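AncCDT-1 (Synthetic construct, PDB 5T0W) binds arginine in this structure and probably served as a periplasmic-type amino acid-binding protein, an ancestral precursor of cyclohexadienyl dehydratase. Local coordinates at residues D133-V138 with K156-E161. Residues are numbered along the deposited sequence; the frame is centred on the assembly and turned at random.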
loop_
_atom_site.group_PDB
_atom_site.type_symbol
_atom_site.label_atom_id
_atom_site.label_comp_id
_atom_site.label_asym_id
_atom_site.label_seq_id
_atom_site.Cartn_x
_atom_site.Cartn_y
_atom_site.Cartn_z
ATOM N N ASP A 133 -7.154 21.543 17.551
ATOM C CA ASP A 133 -6.485 20.839 18.658
ATOM C C ASP A 133 -6.185 19.366 18.344
ATOM O O ASP A 133 -5.437 18.710 19.081
ATOM C CB ASP A 133 -7.303 20.922 19.971
ATOM C CG ASP A 133 -8.779 20.626 19.776
ATOM O OD1 ASP A 133 -9.220 20.364 18.659
ATOM O OD2 ASP A 133 -9.541 20.689 20.743
ATOM N N VAL A 134 -6.736 18.873 17.236
ATOM C CA VAL A 134 -6.557 17.477 16.830
ATOM C C VAL A 134 -5.246 17.225 16.067
ATOM O O VAL A 134 -4.942 17.911 15.101
ATOM C CB VAL A 134 -7.745 17.010 15.970
ATOM C CG1 VAL A 134 -7.442 15.695 15.291
ATOM C CG2 VAL A 134 -9.004 16.904 16.823
ATOM N N LYS A 135 -4.472 16.245 16.537
ATOM C CA LYS A 135 -3.256 15.780 15.855
ATOM C C LYS A 135 -3.540 14.434 15.214
ATOM O O LYS A 135 -3.991 13.509 15.878
ATOM C CB LYS A 135 -2.082 15.620 16.833
ATOM C CG LYS A 135 -1.627 16.891 17.541
ATOM C CD LYS A 135 -0.631 16.572 18.659
ATOM C CE LYS A 135 -0.762 17.471 19.891
ATOM N NZ LYS A 135 0.403 18.377 20.106
ATOM N N VAL A 136 -3.261 14.327 13.930
ATOM C CA VAL A 136 -3.462 13.090 13.182
ATOM C C VAL A 136 -2.201 12.608 12.510
ATOM O O VAL A 136 -1.538 13.399 11.864
ATOM C CB VAL A 136 -4.471 13.399 12.028
ATOM C CG1 VAL A 136 -4.674 12.208 11.109
ATOM C CG2 VAL A 136 -5.787 13.945 12.587
ATOM N N ALA A 137 -1.913 11.311 12.619
ATOM C CA ALA A 137 -0.699 10.717 12.087
ATOM C C ALA A 137 -0.973 9.946 10.806
ATOM O O ALA A 137 -2.012 9.309 10.663
ATOM C CB ALA A 137 -0.059 9.775 13.103
ATOM N N VAL A 138 -0.018 10.002 9.880
ATOM C CA VAL A 138 -0.116 9.312 8.618
ATOM C C VAL A 138 1.255 8.948 8.117
ATOM O O VAL A 138 2.262 9.570 8.510
ATOM C CB VAL A 138 -0.776 10.197 7.539
ATOM C CG1 VAL A 138 -2.229 10.510 7.876
ATOM C CG2 VAL A 138 0.007 11.473 7.314
ATOM N N LYS A 156 -3.657 19.296 12.877
ATOM C CA LYS A 156 -2.211 19.154 12.783
ATOM C C LYS A 156 -1.864 17.765 12.226
ATOM O O LYS A 156 -2.014 16.776 12.895
ATOM C CB LYS A 156 -1.555 19.352 14.143
ATOM C CG LYS A 156 -1.641 20.776 14.637
ATOM C CD LYS A 156 -1.174 20.896 16.087
ATOM C CE LYS A 156 -1.151 22.340 16.558
ATOM N NZ LYS A 156 -0.886 22.414 18.021
ATOM N N ILE A 157 -1.354 17.730 11.011
ATOM C CA ILE A 157 -0.936 16.496 10.399
ATOM C C ILE A 157 0.539 16.241 10.720
ATOM O O ILE A 157 1.389 17.104 10.488
ATOM C CB ILE A 157 -1.116 16.540 8.886
ATOM C CG1 ILE A 157 -2.502 17.071 8.520
ATOM C CG2 ILE A 157 -0.891 15.164 8.292
ATOM C CD1 ILE A 157 -3.637 16.263 9.084
ATOM N N ARG A 158 0.829 15.066 11.268
ATOM C CA ARG A 158 2.184 14.633 11.544
ATOM C C ARG A 158 2.499 13.379 10.703
ATOM O O ARG A 158 1.740 12.429 10.661
ATOM C CB ARG A 158 2.348 14.347 13.034
ATOM C CG ARG A 158 2.294 15.547 13.957
ATOM C CD ARG A 158 3.666 16.028 14.436
ATOM N NE ARG A 158 3.573 16.520 15.823
ATOM C CZ ARG A 158 3.471 15.728 16.900
ATOM N NH1 ARG A 158 3.450 14.393 16.761
ATOM N NH2 ARG A 158 3.377 16.266 18.110
ATOM N N THR A 159 3.618 13.414 9.998
ATOM C CA THR A 159 3.940 12.397 9.035
ATOM C C THR A 159 5.050 11.514 9.553
ATOM O O THR A 159 5.867 11.931 10.360
ATOM C CB THR A 159 4.384 13.028 7.708
ATOM O OG1 THR A 159 5.625 13.712 7.887
ATOM C CG2 THR A 159 3.343 14.014 7.206
ATOM N N PHE A 160 5.089 10.288 9.059
ATOM C CA PHE A 160 6.053 9.295 9.500
ATOM C C PHE A 160 6.532 8.448 8.311
ATOM O O PHE A 160 5.758 8.149 7.411
ATOM C CB PHE A 160 5.402 8.418 10.566
ATOM C CG PHE A 160 5.002 9.182 11.781
ATOM C CD1 PHE A 160 5.935 9.424 12.783
ATOM C CD2 PHE A 160 3.736 9.707 11.911
ATOM C CE1 PHE A 160 5.587 10.164 13.897
ATOM C CE2 PHE A 160 3.387 10.457 13.011
ATOM C CZ PHE A 160 4.298 10.677 14.007
ATOM N N GLU A 161 7.801 8.064 8.332
ATOM C CA GLU A 161 8.386 7.256 7.284
ATOM C C GLU A 161 7.694 5.906 7.183
ATOM O O GLU A 161 7.530 5.366 6.082
ATOM C CB GLU A 161 9.881 7.028 7.578
#
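The parallel strand pair of a beta-alpha-beta unit is built here from strands 135-139 and 156-160, joined by helix 143-151, in one lobe of a family 3 solute-binding protein. Five backbone hydrogen bonds alternate between the strands, from Lys156 N to Val134 O at one end to Phe160 N to Val138 O at the other. The bond from Arg158 N to Val136 O is nearly straight (173° at the hydrogen), whereas that at Phe160 N is bent to 130°. CA-H groups also face carbonyl oxygens across the pair, as Ala137 CA does to Arg158 O.

The two faces differ in character. On one, Val136, Val138, Ile157 and Thr159 pack apolar branches: Ile157 CG2, anti to its backbone N, meets Val138 CG2 at 3.9 Å, and Ile157 CD1 reaches Val136 CB at 4.2 Å. On the other, Lys135 runs alongside both Lys156 and Arg158. Lys135 CD lies over a face of the Arg158 guanidinium, 4.1 Å from NH2, and Lys135 NZ is 4.2 Å from the same NH2. This crowding of positive charge is probably eased by the salt bridge from Arg158 NH1 to Glu169.

Ala137 also belongs to that face, and the Phe160 ring, its CG anti to the carbonyl carbon (chi1 -62°), comes back toward the methyl until CE2 is 3.5 Å from Ala137 CB; Val138 O sits at the ring edge. An alanine in place of Phe160 would probably open a gap beside the Ala137 methyl and strip helix 163-171 of an aromatic packing partner.

That helix packs against Ala137 and Phe160, while helix 143-151 packs against Val138, Ile157 and Thr159; strand 177-181 continues the sheet beyond 135-139.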